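Local coordinates for protein eukaryotic Translation Initiation 4E (Schistosoma mansoni, PDB 3HXI) that binds the 7-methylguanosine cap of messenger RNA and, as a translation initiation factor, probably recruits capped messages for protein synthesis, at residues V96-L107 against A124-L135. Sequence-based numbering, arbitrary orientation.
Sequences VDFLWDELLMLL and AVFQPRSRGSKL. With GTG (7-methyl-guanosine-5'-triphosphate-5'-guanosine), chain C.
Trp100 lays its indole against strand 124-127, with Phe126 CB over one face, 3.7 Å from the centroid of the six-membered ring and 14° off its normal, a CH-pi contact. Leu104 CD2, from the same helix, covers the opposite face, so the indole is clamped between a helix leucine and a strand phenylalanine. Trp100 CG lies anti to the backbone N (chi1 -167°), which carries the benzo edge from the helix flank to the strand backbone, where CZ3 comes within 3.5 Å of Val125 C. NE1 donates to Tyr18 OH, a polar tie on the ring that probably helps to fix its rotation. Farther along, Phe126 CZ reaches Val96 CB at 3.7 Å, the valine crossing the phenylalanine side chain nearly at a right angle. Towards the other end, the Ala124 methyl packs against CD2 of Leu103, Leu104 and Leu107, the last at 3.8 Å. From the neighbouring strand, Leu135 CD2 touches Leu99 CB at 3.7 Å and also meets Leu103 CD2. The axes of helix 96-107 and strand 124-127 run nearly antiparallel (171°), 9.7 Å apart, joined through apolar contacts. Beyond these apolar contacts, the same hairpin faces the cap phosphates: Arg129 NE and Lys134 NZ both hydrogen-bond to O1B of GTG, each at 2.8 Å, while Gln127 NE2 donates to O2A. Arg129 NH2 donates to Pro128 O and forms a salt bridge with Asp63 OD1, which probably braces the guanidinium. On the helix's far side, Asp101 and Glu102 form salt bridges with the bound 4E-BP peptide. A curved antiparallel sheet backed by helices, with cap and peptide on opposite sides, is the eIF4E fold.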
# COMPACT_ATOMS: atom_id res chain seq x y z
N VAL A 96 10.36 -9.21 -2.41
CA VAL A 96 9.22 -8.52 -1.79
C VAL A 96 9.67 -7.41 -0.83
O VAL A 96 8.93 -6.46 -0.58
CB VAL A 96 8.19 -9.47 -1.11
CG1 VAL A 96 7.42 -10.26 -2.15
CG2 VAL A 96 8.84 -10.43 -0.08
N ASP A 97 10.89 -7.54 -0.29
CA ASP A 97 11.46 -6.48 0.55
C ASP A 97 11.66 -5.20 -0.26
O ASP A 97 11.29 -4.12 0.20
CB ASP A 97 12.81 -6.90 1.13
CG ASP A 97 12.68 -7.94 2.23
OD1 ASP A 97 11.57 -8.14 2.77
OD2 ASP A 97 13.73 -8.54 2.58
N PHE A 98 12.23 -5.33 -1.47
CA PHE A 98 12.41 -4.21 -2.43
C PHE A 98 11.04 -3.63 -2.82
O PHE A 98 10.84 -2.41 -2.75
CB PHE A 98 13.18 -4.70 -3.67
CG PHE A 98 13.29 -3.68 -4.77
CD1 PHE A 98 14.29 -2.69 -4.72
CD2 PHE A 98 12.41 -3.70 -5.85
CE1 PHE A 98 14.38 -1.73 -5.74
CE2 PHE A 98 12.49 -2.75 -6.88
CZ PHE A 98 13.48 -1.76 -6.83
N LEU A 99 10.12 -4.49 -3.22
CA LEU A 99 8.78 -4.03 -3.65
C LEU A 99 8.10 -3.21 -2.56
O LEU A 99 7.58 -2.13 -2.82
CB LEU A 99 7.87 -5.21 -4.01
CG LEU A 99 8.20 -6.00 -5.29
CD1 LEU A 99 7.19 -7.13 -5.48
CD2 LEU A 99 8.23 -5.09 -6.53
N TRP A 100 8.09 -3.75 -1.34
CA TRP A 100 7.44 -3.07 -0.21
C TRP A 100 8.14 -1.77 0.14
O TRP A 100 7.49 -0.74 0.27
CB TRP A 100 7.41 -3.98 1.00
CG TRP A 100 6.51 -3.56 2.13
CD1 TRP A 100 6.87 -3.44 3.44
CD2 TRP A 100 5.10 -3.22 2.07
NE1 TRP A 100 5.78 -3.06 4.21
CE2 TRP A 100 4.69 -2.91 3.39
CE3 TRP A 100 4.17 -3.14 1.03
CZ2 TRP A 100 3.36 -2.52 3.70
CZ3 TRP A 100 2.84 -2.75 1.34
CH2 TRP A 100 2.46 -2.45 2.67
N ASP A 101 9.47 -1.81 0.28
CA ASP A 101 10.21 -0.58 0.58
C ASP A 101 10.05 0.51 -0.49
O ASP A 101 9.87 1.67 -0.15
CB ASP A 101 11.70 -0.86 0.79
CG ASP A 101 11.99 -1.65 2.06
OD1 ASP A 101 11.07 -1.82 2.91
OD2 ASP A 101 13.16 -2.11 2.20
N GLU A 102 10.13 0.15 -1.77
CA GLU A 102 9.96 1.14 -2.84
C GLU A 102 8.54 1.70 -2.83
O GLU A 102 8.32 2.91 -3.05
CB GLU A 102 10.22 0.50 -4.22
CG GLU A 102 11.69 0.12 -4.46
CD GLU A 102 12.65 1.30 -4.28
OE1 GLU A 102 12.38 2.41 -4.81
OE2 GLU A 102 13.69 1.10 -3.65
N LEU A 103 7.58 0.82 -2.60
CA LEU A 103 6.18 1.23 -2.58
C LEU A 103 5.94 2.24 -1.46
O LEU A 103 5.35 3.31 -1.69
CB LEU A 103 5.23 0.04 -2.48
CG LEU A 103 3.73 0.36 -2.72
CD1 LEU A 103 3.52 0.93 -4.13
CD2 LEU A 103 2.84 -0.84 -2.47
N LEU A 104 6.40 1.91 -0.26
CA LEU A 104 6.19 2.77 0.89
C LEU A 104 6.94 4.09 0.77
O LEU A 104 6.43 5.14 1.14
CB LEU A 104 6.54 2.04 2.19
CG LEU A 104 5.77 0.75 2.52
CD1 LEU A 104 6.01 0.40 3.97
CD2 LEU A 104 4.24 0.82 2.19
N MET A 105 8.15 4.05 0.20
CA MET A 105 8.89 5.28 -0.08
C MET A 105 8.09 6.20 -1.02
O MET A 105 7.98 7.40 -0.77
CB MET A 105 10.28 4.98 -0.64
CG MET A 105 11.30 4.60 0.45
SD MET A 105 13.00 4.62 -0.19
CE MET A 105 12.95 3.28 -1.39
N LEU A 106 7.53 5.63 -2.08
CA LEU A 106 6.73 6.40 -3.03
C LEU A 106 5.54 7.05 -2.30
O LEU A 106 5.26 8.23 -2.50
CB LEU A 106 6.27 5.49 -4.18
CG LEU A 106 5.20 6.00 -5.15
CD1 LEU A 106 5.59 7.32 -5.83
CD2 LEU A 106 4.85 4.92 -6.16
N LEU A 107 4.89 6.29 -1.43
CA LEU A 107 3.72 6.81 -0.70
C LEU A 107 4.08 7.85 0.36
O LEU A 107 3.52 8.94 0.34
CB LEU A 107 2.88 5.69 -0.08
CG LEU A 107 1.73 5.14 -0.94
CD1 LEU A 107 2.25 4.48 -2.20
CD2 LEU A 107 0.86 4.17 -0.13
N ALA A 124 -1.38 1.29 1.46
CA ALA A 124 -0.73 0.16 0.78
C ALA A 124 -0.88 -1.12 1.61
O ALA A 124 -1.02 -1.06 2.85
CB ALA A 124 0.73 0.47 0.51
N VAL A 125 -0.84 -2.26 0.94
CA VAL A 125 -1.08 -3.56 1.59
C VAL A 125 -0.11 -4.59 1.01
O VAL A 125 0.02 -4.69 -0.21
CB VAL A 125 -2.52 -4.07 1.34
CG1 VAL A 125 -2.82 -5.33 2.18
CG2 VAL A 125 -3.56 -2.98 1.61
N PHE A 126 0.55 -5.34 1.88
CA PHE A 126 1.34 -6.49 1.49
C PHE A 126 0.70 -7.78 2.00
O PHE A 126 0.45 -7.91 3.19
CB PHE A 126 2.76 -6.39 2.02
CG PHE A 126 3.60 -7.57 1.64
CD1 PHE A 126 3.75 -7.89 0.30
CD2 PHE A 126 4.15 -8.40 2.61
CE1 PHE A 126 4.51 -9.02 -0.09
CE2 PHE A 126 4.89 -9.52 2.25
CZ PHE A 126 5.09 -9.82 0.90
N GLN A 127 0.45 -8.71 1.10
CA GLN A 127 -0.22 -9.97 1.43
C GLN A 127 0.61 -11.16 0.94
O GLN A 127 0.59 -11.50 -0.23
CB GLN A 127 -1.63 -10.02 0.84
CG GLN A 127 -2.51 -8.88 1.33
CD GLN A 127 -3.86 -8.88 0.66
OE1 GLN A 127 -3.96 -8.73 -0.56
NE2 GLN A 127 -4.90 -9.08 1.46
N PRO A 128 1.38 -11.78 1.85
CA PRO A 128 2.13 -12.97 1.47
C PRO A 128 1.21 -14.19 1.35
O PRO A 128 0.43 -14.48 2.26
CB PRO A 128 3.13 -13.14 2.61
CG PRO A 128 2.43 -12.55 3.79
CD PRO A 128 1.60 -11.40 3.25
N ARG A 129 1.28 -14.88 0.22
CA ARG A 129 0.45 -16.04 -0.02
C ARG A 129 1.27 -17.13 -0.69
O ARG A 129 2.16 -16.83 -1.49
CB ARG A 129 -0.74 -15.72 -0.92
CG ARG A 129 -1.71 -14.65 -0.40
CD ARG A 129 -2.53 -15.15 0.79
NE ARG A 129 -3.47 -14.13 1.21
CZ ARG A 129 -3.18 -13.12 2.02
NH1 ARG A 129 -4.12 -12.24 2.34
NH2 ARG A 129 -1.95 -13.02 2.52
N SER A 130 0.96 -18.37 -0.33
CA SER A 130 1.53 -19.57 -0.96
C SER A 130 1.39 -19.60 -2.49
O SER A 130 2.31 -19.98 -3.19
CB SER A 130 0.87 -20.81 -0.39
OG SER A 130 1.27 -20.98 0.95
N ARG A 131 0.21 -19.21 -2.97
CA ARG A 131 -0.14 -19.32 -4.39
C ARG A 131 0.41 -18.15 -5.20
O ARG A 131 0.40 -18.18 -6.43
CB ARG A 131 -1.66 -19.38 -4.53
N GLY A 132 0.89 -17.13 -4.51
CA GLY A 132 1.40 -15.92 -5.16
C GLY A 132 1.00 -14.72 -4.31
O GLY A 132 -0.19 -14.51 -4.03
N SER A 133 2.00 -13.96 -3.89
CA SER A 133 1.82 -12.84 -2.97
C SER A 133 1.27 -11.65 -3.75
O SER A 133 1.28 -11.64 -4.99
CB SER A 133 3.16 -12.50 -2.27
OG SER A 133 3.61 -13.58 -1.44
N LYS A 134 0.74 -10.66 -3.02
CA LYS A 134 0.09 -9.53 -3.65
C LYS A 134 0.49 -8.25 -2.92
O LYS A 134 0.58 -8.24 -1.69
CB LYS A 134 -1.43 -9.68 -3.57
CG LYS A 134 -1.99 -10.89 -4.34
CD LYS A 134 -3.46 -11.05 -4.06
CE LYS A 134 -3.71 -11.73 -2.68
NZ LYS A 134 -5.11 -12.25 -2.59
N LEU A 135 0.74 -7.19 -3.68
CA LEU A 135 0.88 -5.85 -3.10
C LEU A 135 -0.25 -5.03 -3.71
O LEU A 135 -0.59 -5.24 -4.87
CB LEU A 135 2.22 -5.21 -3.47
CG LEU A 135 3.46 -5.46 -2.60
CD1 LEU A 135 4.07 -6.83 -2.93
CD2 LEU A 135 4.51 -4.37 -2.84
PA GTG C . -7.99 -11.32 1.18
O1A GTG C . -7.11 -11.71 2.33
O2A GTG C . -7.77 -10.03 0.41
O3A GTG C . -8.13 -12.49 0.08
PB GTG C . -7.28 -13.82 -0.09
O1B GTG C . -5.80 -13.53 -0.16
O2B GTG C . -7.95 -14.57 -1.24
O3B GTG C . -7.67 -14.60 1.26
N9A GTG C . -11.85 -8.79 3.91
C8A GTG C . -10.77 -8.33 3.26
N7A GTG C . -10.76 -6.98 3.35
C7X GTG C . -9.70 -6.13 2.75
C5A GTG C . -11.84 -6.62 4.05
C6A GTG C . -12.31 -5.36 4.43
O6A GTG C . -11.72 -4.29 4.14
N1A GTG C . -13.47 -5.30 5.14
C2A GTG C . -14.12 -6.46 5.48
N2A GTG C . -15.27 -6.43 6.18
N3A GTG C . -13.66 -7.67 5.11
C4A GTG C . -12.51 -7.76 4.40
O5D GTG C . -9.46 -11.23 1.76
C5D GTG C . -10.02 -12.37 2.40
C4D GTG C . -11.37 -12.01 2.98
O4D GTG C . -11.17 -11.08 4.03
C3D GTG C . -12.29 -11.31 2.00
O3D GTG C . -12.96 -12.25 1.16
C2D GTG C . -13.23 -10.58 2.94
O2D GTG C . -14.23 -11.48 3.43
C1D GTG C . -12.29 -10.20 4.08
PG GTG C . -7.02 -15.95 1.83
O1G GTG C . -5.66 -16.23 1.27
O2G GTG C . -8.09 -17.03 1.80
O5E GTG C . -6.85 -15.52 3.37
C5E GTG C . -5.84 -14.59 3.75
C4E GTG C . -5.83 -14.43 5.25
O4E GTG C . -7.08 -13.87 5.67
C3E GTG C . -5.71 -15.75 5.99
O3E GTG C . -5.08 -15.47 7.25
C2E GTG C . -7.15 -16.16 6.27
O2E GTG C . -7.28 -17.02 7.41
C1E GTG C . -7.77 -14.79 6.52
N9B GTG C . -9.21 -14.64 6.22
C8B GTG C . -9.57 -14.88 4.84
N7B GTG C . -11.00 -14.60 4.88
C5B GTG C . -11.33 -14.20 6.14
C6B GTG C . -12.59 -13.78 6.77
O6B GTG C . -13.63 -13.75 6.05
N1B GTG C . -12.58 -13.46 8.10
C2B GTG C . -11.42 -13.51 8.85
N2B GTG C . -11.42 -13.18 10.16
N3B GTG C . -10.23 -13.88 8.32
C4B GTG C . -10.15 -14.21 7.02